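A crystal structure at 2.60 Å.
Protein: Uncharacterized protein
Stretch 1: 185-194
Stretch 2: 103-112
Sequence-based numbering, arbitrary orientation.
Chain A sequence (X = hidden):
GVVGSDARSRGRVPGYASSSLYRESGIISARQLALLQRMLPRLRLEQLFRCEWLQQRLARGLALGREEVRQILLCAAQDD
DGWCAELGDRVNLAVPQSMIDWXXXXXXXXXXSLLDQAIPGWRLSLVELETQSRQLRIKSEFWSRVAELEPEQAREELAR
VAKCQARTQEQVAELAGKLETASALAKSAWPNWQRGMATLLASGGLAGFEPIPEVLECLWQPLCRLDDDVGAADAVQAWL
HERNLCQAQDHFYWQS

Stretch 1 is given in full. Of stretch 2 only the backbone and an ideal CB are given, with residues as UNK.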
# COMPACT_ATOMS: atom_id res chain seq x y z
N LEU A 185 -27.16 19.23 11.14
CA LEU A 185 -27.21 19.80 12.48
C LEU A 185 -25.80 20.08 12.97
O LEU A 185 -25.53 21.13 13.56
CB LEU A 185 -27.89 18.84 13.45
CG LEU A 185 -29.07 18.05 12.86
CD1 LEU A 185 -29.54 16.97 13.83
CD2 LEU A 185 -30.20 19.00 12.49
N ALA A 186 -24.91 19.13 12.71
CA ALA A 186 -23.52 19.25 13.10
C ALA A 186 -22.89 20.48 12.47
O ALA A 186 -22.10 21.18 13.10
CB ALA A 186 -22.75 18.00 12.71
N LYS A 187 -23.24 20.75 11.21
CA LYS A 187 -22.78 21.96 10.55
C LYS A 187 -23.35 23.19 11.26
O LYS A 187 -22.63 24.15 11.53
CB LYS A 187 -23.18 21.96 9.08
CG LYS A 187 -22.80 23.25 8.37
CD LYS A 187 -22.84 23.14 6.85
CE LYS A 187 -22.40 24.45 6.21
NZ LYS A 187 -22.38 24.39 4.72
N SER A 188 -24.63 23.15 11.59
CA SER A 188 -25.28 24.27 12.26
C SER A 188 -24.65 24.56 13.62
O SER A 188 -24.62 25.72 14.05
CB SER A 188 -26.77 24.01 12.42
OG SER A 188 -27.43 24.02 11.17
N ALA A 189 -24.16 23.52 14.29
CA ALA A 189 -23.69 23.65 15.67
C ALA A 189 -22.25 24.14 15.76
O ALA A 189 -21.78 24.53 16.83
CB ALA A 189 -23.84 22.34 16.39
N TRP A 190 -21.55 24.11 14.62
CA TRP A 190 -20.17 24.57 14.53
C TRP A 190 -19.92 25.07 13.12
O TRP A 190 -19.20 24.43 12.34
CB TRP A 190 -19.19 23.44 14.81
CG TRP A 190 -17.79 23.92 15.06
CD1 TRP A 190 -17.29 25.16 14.82
CD2 TRP A 190 -16.69 23.14 15.56
NE1 TRP A 190 -15.96 25.22 15.17
CE2 TRP A 190 -15.57 23.98 15.62
CE3 TRP A 190 -16.56 21.81 15.98
CZ2 TRP A 190 -14.33 23.55 16.07
CZ3 TRP A 190 -15.32 21.38 16.42
CH2 TRP A 190 -14.22 22.24 16.47
N PRO A 191 -20.50 26.22 12.78
CA PRO A 191 -20.51 26.75 11.41
C PRO A 191 -19.12 26.84 10.79
O PRO A 191 -18.96 26.47 9.63
CB PRO A 191 -21.11 28.15 11.58
CG PRO A 191 -21.91 28.06 12.85
CD PRO A 191 -21.13 27.15 13.73
N ASN A 192 -18.14 27.32 11.56
CA ASN A 192 -16.81 27.61 11.01
C ASN A 192 -15.79 26.48 11.08
O ASN A 192 -14.58 26.73 10.99
CB ASN A 192 -16.21 28.85 11.67
CG ASN A 192 -17.00 30.11 11.38
OD1 ASN A 192 -17.11 30.99 12.24
ND2 ASN A 192 -17.56 30.20 10.17
N TRP A 193 -16.26 25.24 11.25
CA TRP A 193 -15.36 24.09 11.26
C TRP A 193 -14.61 24.00 9.94
O TRP A 193 -13.40 23.82 9.94
CB TRP A 193 -16.15 22.80 11.53
CG TRP A 193 -15.43 21.52 11.19
CD1 TRP A 193 -15.71 20.68 10.15
CD2 TRP A 193 -14.35 20.91 11.90
NE1 TRP A 193 -14.87 19.60 10.17
CE2 TRP A 193 -14.02 19.72 11.23
CE3 TRP A 193 -13.62 21.27 13.04
CZ2 TRP A 193 -13.00 18.88 11.66
CZ3 TRP A 193 -12.61 20.44 13.46
CH2 TRP A 193 -12.30 19.26 12.77
N GLN A 194 -15.32 24.16 8.83
CA GLN A 194 -14.69 24.20 7.51
C GLN A 194 -13.62 25.28 7.45
O GLN A 194 -12.43 25.00 7.29
CB GLN A 194 -15.74 24.49 6.44
CG GLN A 194 -16.84 23.45 6.35
CD GLN A 194 -16.45 22.26 5.48
OE1 GLN A 194 -15.57 22.37 4.62
NE2 GLN A 194 -17.12 21.13 5.69
N UNK A 103 -5.57 15.67 17.33
CA UNK A 103 -6.52 16.45 18.10
C UNK A 103 -7.80 16.71 17.30
O UNK A 103 -8.83 16.10 17.57
CB UNK A 103 -5.89 17.77 18.53
N UNK A 104 -7.73 17.60 16.32
CA UNK A 104 -8.93 18.08 15.66
C UNK A 104 -9.85 16.98 15.16
O UNK A 104 -11.05 17.01 15.43
CB UNK A 104 -8.54 18.98 14.48
N UNK A 105 -9.31 16.00 14.46
CA UNK A 105 -10.13 14.92 13.92
C UNK A 105 -10.72 13.99 14.99
O UNK A 105 -11.92 13.70 14.96
CB UNK A 105 -9.29 14.09 12.94
N UNK A 106 -9.89 13.51 15.92
CA UNK A 106 -10.45 12.73 17.04
C UNK A 106 -11.49 13.52 17.82
O UNK A 106 -12.60 13.05 18.07
CB UNK A 106 -9.33 12.28 17.99
N UNK A 107 -11.14 14.74 18.19
CA UNK A 107 -12.02 15.60 18.96
C UNK A 107 -13.35 15.82 18.25
O UNK A 107 -14.41 15.83 18.88
CB UNK A 107 -11.34 16.94 19.23
N UNK A 108 -13.30 15.99 16.93
CA UNK A 108 -14.52 16.25 16.18
C UNK A 108 -15.39 15.01 16.11
O UNK A 108 -16.60 15.10 16.14
CB UNK A 108 -14.19 16.74 14.77
N UNK A 109 -14.76 13.85 16.00
CA UNK A 109 -15.50 12.60 16.02
C UNK A 109 -16.21 12.44 17.35
O UNK A 109 -17.35 12.00 17.42
CB UNK A 109 -14.57 11.41 15.76
N UNK A 110 -15.50 12.79 18.42
CA UNK A 110 -16.08 12.75 19.75
C UNK A 110 -17.22 13.76 19.88
O UNK A 110 -18.33 13.40 20.25
CB UNK A 110 -15.01 13.02 20.80
N UNK A 111 -16.95 15.03 19.58
CA UNK A 111 -17.99 16.04 19.59
C UNK A 111 -19.22 15.53 18.86
O UNK A 111 -20.31 15.46 19.41
CB UNK A 111 -17.49 17.34 18.96
N UNK A 112 -19.04 15.16 17.61
CA UNK A 112 -20.10 14.61 16.79
C UNK A 112 -21.00 13.61 17.54
O UNK A 112 -22.22 13.63 17.38
CB UNK A 112 -19.48 13.93 15.56

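Stretch 2 is part of one helix, kinked at 106. It runs past a helix that enters stretch 1 from earlier in the chain, and the type I turn Trp190 to Trp193. The helix axes approach to 11.8 Å at 113°, so side chains must fill the gap. Stretch 1 offers two indoles, Trp190 and Trp193, and the methyls of Ala186 and Ala189.

Position 103 has nothing of stretch 1 within 5.5 Å of its ideal CB, so the choice is wide. It is Val103, chi1 t.

Position 104 points sideways. Its ideal CB lies 4.1 Å from Trp193 CH2, so an apolar side chain suits it, such as leucine, isoleucine or methionine. It is Leu104, chi1 m. Its own CB sits 4.1 Å from Trp193 CH2, and its carbonyl O is nearer, 3.7 Å from the same atom.

Position 105 points away. Most residues would fit, and a long flexible one could still bend back. It is Leu105. The end of its side chain does come nearer: Leu105 CD2 lies 4.3 Å from Trp193 CZ2, at the edge of the indole.

Position 106 is out of reach of stretch 1. Its N has no bond to the turn before, and phi is -58°, so proline is allowed among many others. It is Pro106, at the kink.

Position 107 points sideways, with no close neighbour at its ideal CB. Many residues would do. It is Val107; Val107 CG1 stays 5.5 Å from Trp190 CZ3.

Position 108 points toward stretch 1. Its ideal CB is 3.7 Å from Trp193 CH2 and 5.1 Å from Trp190 CZ3. A flat side chain could lie along the indoles; phenylalanine, tyrosine, tryptophan or a long aliphatic would suit. It is Tyr108, chi1 t. Its ring stacks face-to-face on the five-membered ring of Trp193, centroids 4.2 Å apart and planes at 28°. Against Trp190 the ring is slid aside and barely overlaps, though Tyr108 CD1 is 3.8 Å from Trp190 CZ3. Tyr108 OH reaches Ala186 CB at 3.9 Å, with no hydrogen bond across.

Position 109 is out of reach and has room for a CB. Its helical angles do not require glycine. It is Gly109.

Position 110 is also out of reach. Most residues would do. It is Trp110.

Position 111 points toward stretch 1, yet its ideal CB is still 5.2 Å from Trp190 CZ3. A large apolar residue, such as phenylalanine, methionine or tryptophan, could span the space toward Ala186 and Ala189. It is Trp111, chi1 t. The edge of Trp190 meets its face, planes at 84°. The edge of its own ring meets Ala186 and Ala189: Trp111 CZ2 is 3.5 Å from Ala189 CB, and Trp111 CH2 is 3.3 Å from Ala186 O.

Position 112 points sideways, and stretch 1 offers it no charged partner. Many residues would suit. It is Glu112, whose carboxylate is hydrogen-bonded elsewhere in the structure.

Stretch 2 103-112: VLLPVYGWWE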
# COMPACT_ATOMS: atom_id res chain seq x y z
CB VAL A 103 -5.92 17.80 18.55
CG1 VAL A 103 -6.91 18.57 19.40
CG2 VAL A 103 -4.65 17.57 19.32
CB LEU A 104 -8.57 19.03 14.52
CG LEU A 104 -7.71 20.24 14.91
CD1 LEU A 104 -7.57 21.16 13.70
CD2 LEU A 104 -8.30 20.99 16.08
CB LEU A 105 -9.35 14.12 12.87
CG LEU A 105 -9.11 14.82 11.54
CD1 LEU A 105 -8.60 13.82 10.54
CD2 LEU A 105 -10.38 15.49 11.02
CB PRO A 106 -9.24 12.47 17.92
CG PRO A 106 -8.07 12.50 16.97
CD PRO A 106 -8.42 13.56 15.96
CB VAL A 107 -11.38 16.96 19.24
CG1 VAL A 107 -12.42 17.99 19.64
CG2 VAL A 107 -10.30 16.81 20.32
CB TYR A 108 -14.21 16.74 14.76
CG TYR A 108 -15.45 17.14 14.01
CD1 TYR A 108 -15.86 18.47 13.96
CD2 TYR A 108 -16.24 16.19 13.39
CE1 TYR A 108 -17.01 18.85 13.28
CE2 TYR A 108 -17.39 16.55 12.71
CZ TYR A 108 -17.77 17.88 12.66
OH TYR A 108 -18.90 18.24 11.98
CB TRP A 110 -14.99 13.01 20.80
CG TRP A 110 -15.51 13.00 22.18
CD1 TRP A 110 -15.62 11.92 23.02
CD2 TRP A 110 -16.02 14.12 22.91
NE1 TRP A 110 -16.16 12.31 24.22
CE2 TRP A 110 -16.41 13.65 24.18
CE3 TRP A 110 -16.17 15.48 22.62
CZ2 TRP A 110 -16.94 14.49 25.15
CZ3 TRP A 110 -16.70 16.31 23.58
CH2 TRP A 110 -17.09 15.81 24.83
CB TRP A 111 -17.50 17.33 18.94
CG TRP A 111 -18.53 18.41 18.89
CD1 TRP A 111 -19.02 19.11 19.95
CD2 TRP A 111 -19.18 18.93 17.73
NE1 TRP A 111 -19.94 20.04 19.52
CE2 TRP A 111 -20.06 19.95 18.16
CE3 TRP A 111 -19.11 18.64 16.36
CZ2 TRP A 111 -20.86 20.67 17.28
CZ3 TRP A 111 -19.90 19.36 15.49
CH2 TRP A 111 -20.77 20.36 15.95
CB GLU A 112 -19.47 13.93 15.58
CG GLU A 112 -20.40 13.69 14.44
CD GLU A 112 -19.73 12.90 13.35
OE1 GLU A 112 -19.06 11.89 13.67
OE2 GLU A 112 -19.86 13.30 12.18
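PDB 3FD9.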